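PDB 2VSH: 2-c-methyl-d-erythritol 4-phosphate cytidylyltransferase from Streptococcus pneumoniae, which catalyses the transfer of the cytidylyl group of CTP to D-ribitol 5-phosphate, giving the CDP-ribitol used for teichoic acid precursors. Local coordinates for residues K23-I33 with I220-K230. Sequence-based numbering, arbitrary orientation.
Sequences KQFLELGDRPI and ITTVTDLKIAK
Leu-28 swings CG to the side away from its own amide nitrogen (chi1 -175°), which carries its methyls to helix 223-232, where CD1 lies 3.8 Å from Ala-229 CB. The small alanine lets this branched chain settle close to the helix backbone, and CD1 also meets Lys-230 CG, the aliphatic start of a chain that is otherwise exposed. Ile-33 and Ile-220 both have chi2 extended (162° and 164°), straightening their long arms to meet tip to tip, CD1 to CD1 at 3.8 Å. Leu-226 borders this apolar patch more loosely, its CD2 4.5 Å from Ile-33 CD1. The long aliphatic chain of Lys-23 suits a partly exposed edge, covering the Thr-221 carbonyl while NZ reaches Val-223, 3.6 Å from CG2. No hydrogen bond joins the two segments. Within 220-230, Thr-222 OG1 accepts from Asp-225 N (3.1 Å) and Asp-225 OD2 from Thr-222 N, above the carboxylate plane; Thr-221 N uses the anti lone pair of OD2. Beyond the contact, Ile-228 packs on Ile-228 of the second subunit. The side chain of Ile-33 lies about 6 Å from that of Ser-114, probably of the CTP site. Strand 27-28 and its flanks thus pack, through Lys-23, Leu-28 and Ile-33, on Ile-220 and a C-terminal helix opened by a Thr-Asp capping box in this IspD/TarI-family fold.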
# COMPACT_ATOMS: atom_id res chain seq x y z
N LYS A 23 -9.60 -11.68 11.60
CA LYS A 23 -8.92 -12.72 10.81
C LYS A 23 -7.94 -13.61 11.57
O LYS A 23 -7.68 -14.72 11.16
CB LYS A 23 -8.34 -12.17 9.51
CG LYS A 23 -9.37 -12.26 8.37
CD LYS A 23 -9.27 -11.09 7.45
CE LYS A 23 -10.60 -10.82 6.77
NZ LYS A 23 -10.77 -11.85 5.73
N GLN A 24 -7.43 -13.14 12.71
CA GLN A 24 -6.45 -13.92 13.48
C GLN A 24 -7.00 -15.25 14.00
O GLN A 24 -6.23 -16.17 14.28
CB GLN A 24 -5.88 -13.10 14.63
CG GLN A 24 -6.86 -12.82 15.74
CD GLN A 24 -7.47 -11.46 15.62
OE1 GLN A 24 -7.46 -10.83 14.53
NE2 GLN A 24 -8.03 -10.97 16.73
N PHE A 25 -8.33 -15.37 14.12
CA PHE A 25 -8.95 -16.61 14.59
C PHE A 25 -9.31 -17.56 13.46
O PHE A 25 -9.78 -18.67 13.69
CB PHE A 25 -10.14 -16.34 15.52
CG PHE A 25 -9.76 -15.60 16.77
CD1 PHE A 25 -8.77 -16.10 17.62
CD2 PHE A 25 -10.39 -14.41 17.12
CE1 PHE A 25 -8.40 -15.41 18.78
CE2 PHE A 25 -10.03 -13.73 18.28
CZ PHE A 25 -9.03 -14.23 19.11
N LEU A 26 -9.07 -17.11 12.24
CA LEU A 26 -9.27 -17.91 11.05
C LEU A 26 -8.10 -18.86 10.81
O LEU A 26 -6.95 -18.53 11.09
CB LEU A 26 -9.47 -16.99 9.85
CG LEU A 26 -10.86 -16.99 9.23
CD1 LEU A 26 -11.96 -17.21 10.25
CD2 LEU A 26 -11.09 -15.70 8.43
N GLU A 27 -8.41 -20.02 10.24
CA GLU A 27 -7.40 -21.03 9.93
C GLU A 27 -6.57 -20.63 8.71
O GLU A 27 -7.11 -20.22 7.68
CB GLU A 27 -8.05 -22.40 9.71
CG GLU A 27 -7.13 -23.46 9.12
CD GLU A 27 -7.79 -24.82 9.01
OE1 GLU A 27 -7.63 -25.62 9.96
OE2 GLU A 27 -8.48 -25.09 7.98
N LEU A 28 -5.26 -20.75 8.85
CA LEU A 28 -4.35 -20.72 7.71
C LEU A 28 -3.66 -22.08 7.68
O LEU A 28 -2.97 -22.45 8.64
CB LEU A 28 -3.34 -19.59 7.87
CG LEU A 28 -2.36 -19.32 6.72
CD1 LEU A 28 -3.08 -19.00 5.41
CD2 LEU A 28 -1.40 -18.21 7.11
N GLY A 29 -3.83 -22.81 6.59
CA GLY A 29 -3.32 -24.17 6.51
C GLY A 29 -4.18 -25.01 7.42
O GLY A 29 -5.33 -25.31 7.09
N ASP A 30 -3.65 -25.35 8.59
CA ASP A 30 -4.38 -26.20 9.52
C ASP A 30 -4.41 -25.65 10.96
O ASP A 30 -4.84 -26.34 11.90
CB ASP A 30 -3.86 -27.64 9.45
CG ASP A 30 -4.14 -28.31 8.09
OD1 ASP A 30 -5.31 -28.67 7.80
OD2 ASP A 30 -3.18 -28.47 7.29
N ARG A 31 -4.01 -24.39 11.11
CA ARG A 31 -3.94 -23.72 12.42
C ARG A 31 -4.35 -22.26 12.28
O ARG A 31 -4.10 -21.66 11.23
CB ARG A 31 -2.50 -23.80 12.95
CG ARG A 31 -2.22 -25.12 13.64
CD ARG A 31 -0.79 -25.62 13.49
NE ARG A 31 0.19 -24.57 13.28
CZ ARG A 31 0.96 -24.50 12.20
NH1 ARG A 31 0.87 -25.41 11.24
NH2 ARG A 31 1.84 -23.52 12.08
N PRO A 32 -4.98 -21.69 13.34
CA PRO A 32 -5.40 -20.29 13.30
C PRO A 32 -4.23 -19.36 13.06
O PRO A 32 -3.12 -19.61 13.55
CB PRO A 32 -5.97 -20.03 14.71
CG PRO A 32 -6.30 -21.37 15.26
CD PRO A 32 -5.31 -22.33 14.62
N ILE A 33 -4.48 -18.28 12.33
CA ILE A 33 -3.44 -17.28 12.07
C ILE A 33 -2.71 -16.87 13.34
O ILE A 33 -1.47 -16.80 13.36
CB ILE A 33 -4.01 -16.05 11.29
CG1 ILE A 33 -4.41 -16.47 9.87
CG2 ILE A 33 -2.96 -14.91 11.23
CD1 ILE A 33 -5.37 -15.51 9.13
N ILE A 220 -2.65 -9.72 7.30
CA ILE A 220 -3.85 -10.37 6.76
C ILE A 220 -5.07 -9.61 7.26
O ILE A 220 -5.54 -9.84 8.37
CB ILE A 220 -3.92 -11.89 7.09
CG1 ILE A 220 -2.66 -12.59 6.59
CG2 ILE A 220 -5.18 -12.52 6.48
CD1 ILE A 220 -2.43 -13.98 7.18
N THR A 221 -5.54 -8.67 6.44
CA THR A 221 -6.65 -7.78 6.78
C THR A 221 -7.90 -8.12 5.98
O THR A 221 -8.98 -8.25 6.55
CB THR A 221 -6.24 -6.29 6.50
OG1 THR A 221 -5.25 -5.89 7.46
CG2 THR A 221 -7.43 -5.36 6.60
N THR A 222 -7.75 -8.25 4.67
CA THR A 222 -8.88 -8.45 3.79
C THR A 222 -8.92 -9.90 3.31
O THR A 222 -7.95 -10.64 3.47
CB THR A 222 -8.79 -7.52 2.53
OG1 THR A 222 -7.72 -7.96 1.70
CG2 THR A 222 -8.57 -6.06 2.92
N VAL A 223 -10.04 -10.30 2.73
CA VAL A 223 -10.17 -11.65 2.16
C VAL A 223 -9.17 -11.87 0.99
O VAL A 223 -8.77 -13.00 0.72
CB VAL A 223 -11.64 -11.97 1.73
CG1 VAL A 223 -11.87 -13.48 1.66
CG2 VAL A 223 -12.62 -11.39 2.72
N THR A 224 -8.77 -10.79 0.32
CA THR A 224 -7.67 -10.85 -0.65
C THR A 224 -6.33 -11.18 0.03
O THR A 224 -5.57 -12.00 -0.46
CB THR A 224 -7.56 -9.55 -1.47
OG1 THR A 224 -8.75 -9.39 -2.26
CG2 THR A 224 -6.34 -9.57 -2.40
N ASP A 225 -6.06 -10.55 1.17
CA ASP A 225 -4.83 -10.84 1.92
C ASP A 225 -4.80 -12.30 2.35
O ASP A 225 -3.75 -12.94 2.33
CB ASP A 225 -4.70 -9.95 3.15
CG ASP A 225 -4.60 -8.50 2.80
OD1 ASP A 225 -4.11 -8.19 1.69
OD2 ASP A 225 -5.00 -7.66 3.62
N LEU A 226 -5.97 -12.81 2.73
CA LEU A 226 -6.13 -14.21 3.12
C LEU A 226 -5.74 -15.16 1.98
O LEU A 226 -5.06 -16.17 2.21
CB LEU A 226 -7.59 -14.47 3.52
CG LEU A 226 -7.97 -15.42 4.67
CD1 LEU A 226 -9.28 -16.11 4.34
CD2 LEU A 226 -6.89 -16.45 5.04
N LYS A 227 -6.19 -14.84 0.76
CA LYS A 227 -5.85 -15.61 -0.45
C LYS A 227 -4.35 -15.61 -0.70
O LYS A 227 -3.77 -16.65 -0.99
CB LYS A 227 -6.52 -15.01 -1.68
CG LYS A 227 -8.02 -14.90 -1.67
CD LYS A 227 -8.47 -14.35 -3.04
CE LYS A 227 -9.97 -14.14 -3.09
NZ LYS A 227 -10.36 -13.56 -4.41
N ILE A 228 -3.73 -14.44 -0.58
CA ILE A 228 -2.29 -14.31 -0.71
C ILE A 228 -1.61 -15.21 0.35
O ILE A 228 -0.80 -16.07 -0.01
CB ILE A 228 -1.83 -12.83 -0.61
CG1 ILE A 228 -2.42 -12.03 -1.78
CG2 ILE A 228 -0.30 -12.73 -0.65
CD1 ILE A 228 -2.40 -10.51 -1.56
N ALA A 229 -1.99 -15.07 1.62
CA ALA A 229 -1.45 -15.92 2.69
C ALA A 229 -1.53 -17.42 2.39
O ALA A 229 -0.54 -18.15 2.56
CB ALA A 229 -2.15 -15.60 4.02
N LYS A 230 -2.69 -17.87 1.92
CA LYS A 230 -2.88 -19.27 1.54
C LYS A 230 -1.93 -19.72 0.42
O LYS A 230 -1.41 -20.83 0.47
CB LYS A 230 -4.32 -19.53 1.07
CG LYS A 230 -5.39 -19.41 2.13
CD LYS A 230 -6.73 -19.88 1.52
CE LYS A 230 -7.92 -19.53 2.38
NZ LYS A 230 -9.19 -19.93 1.72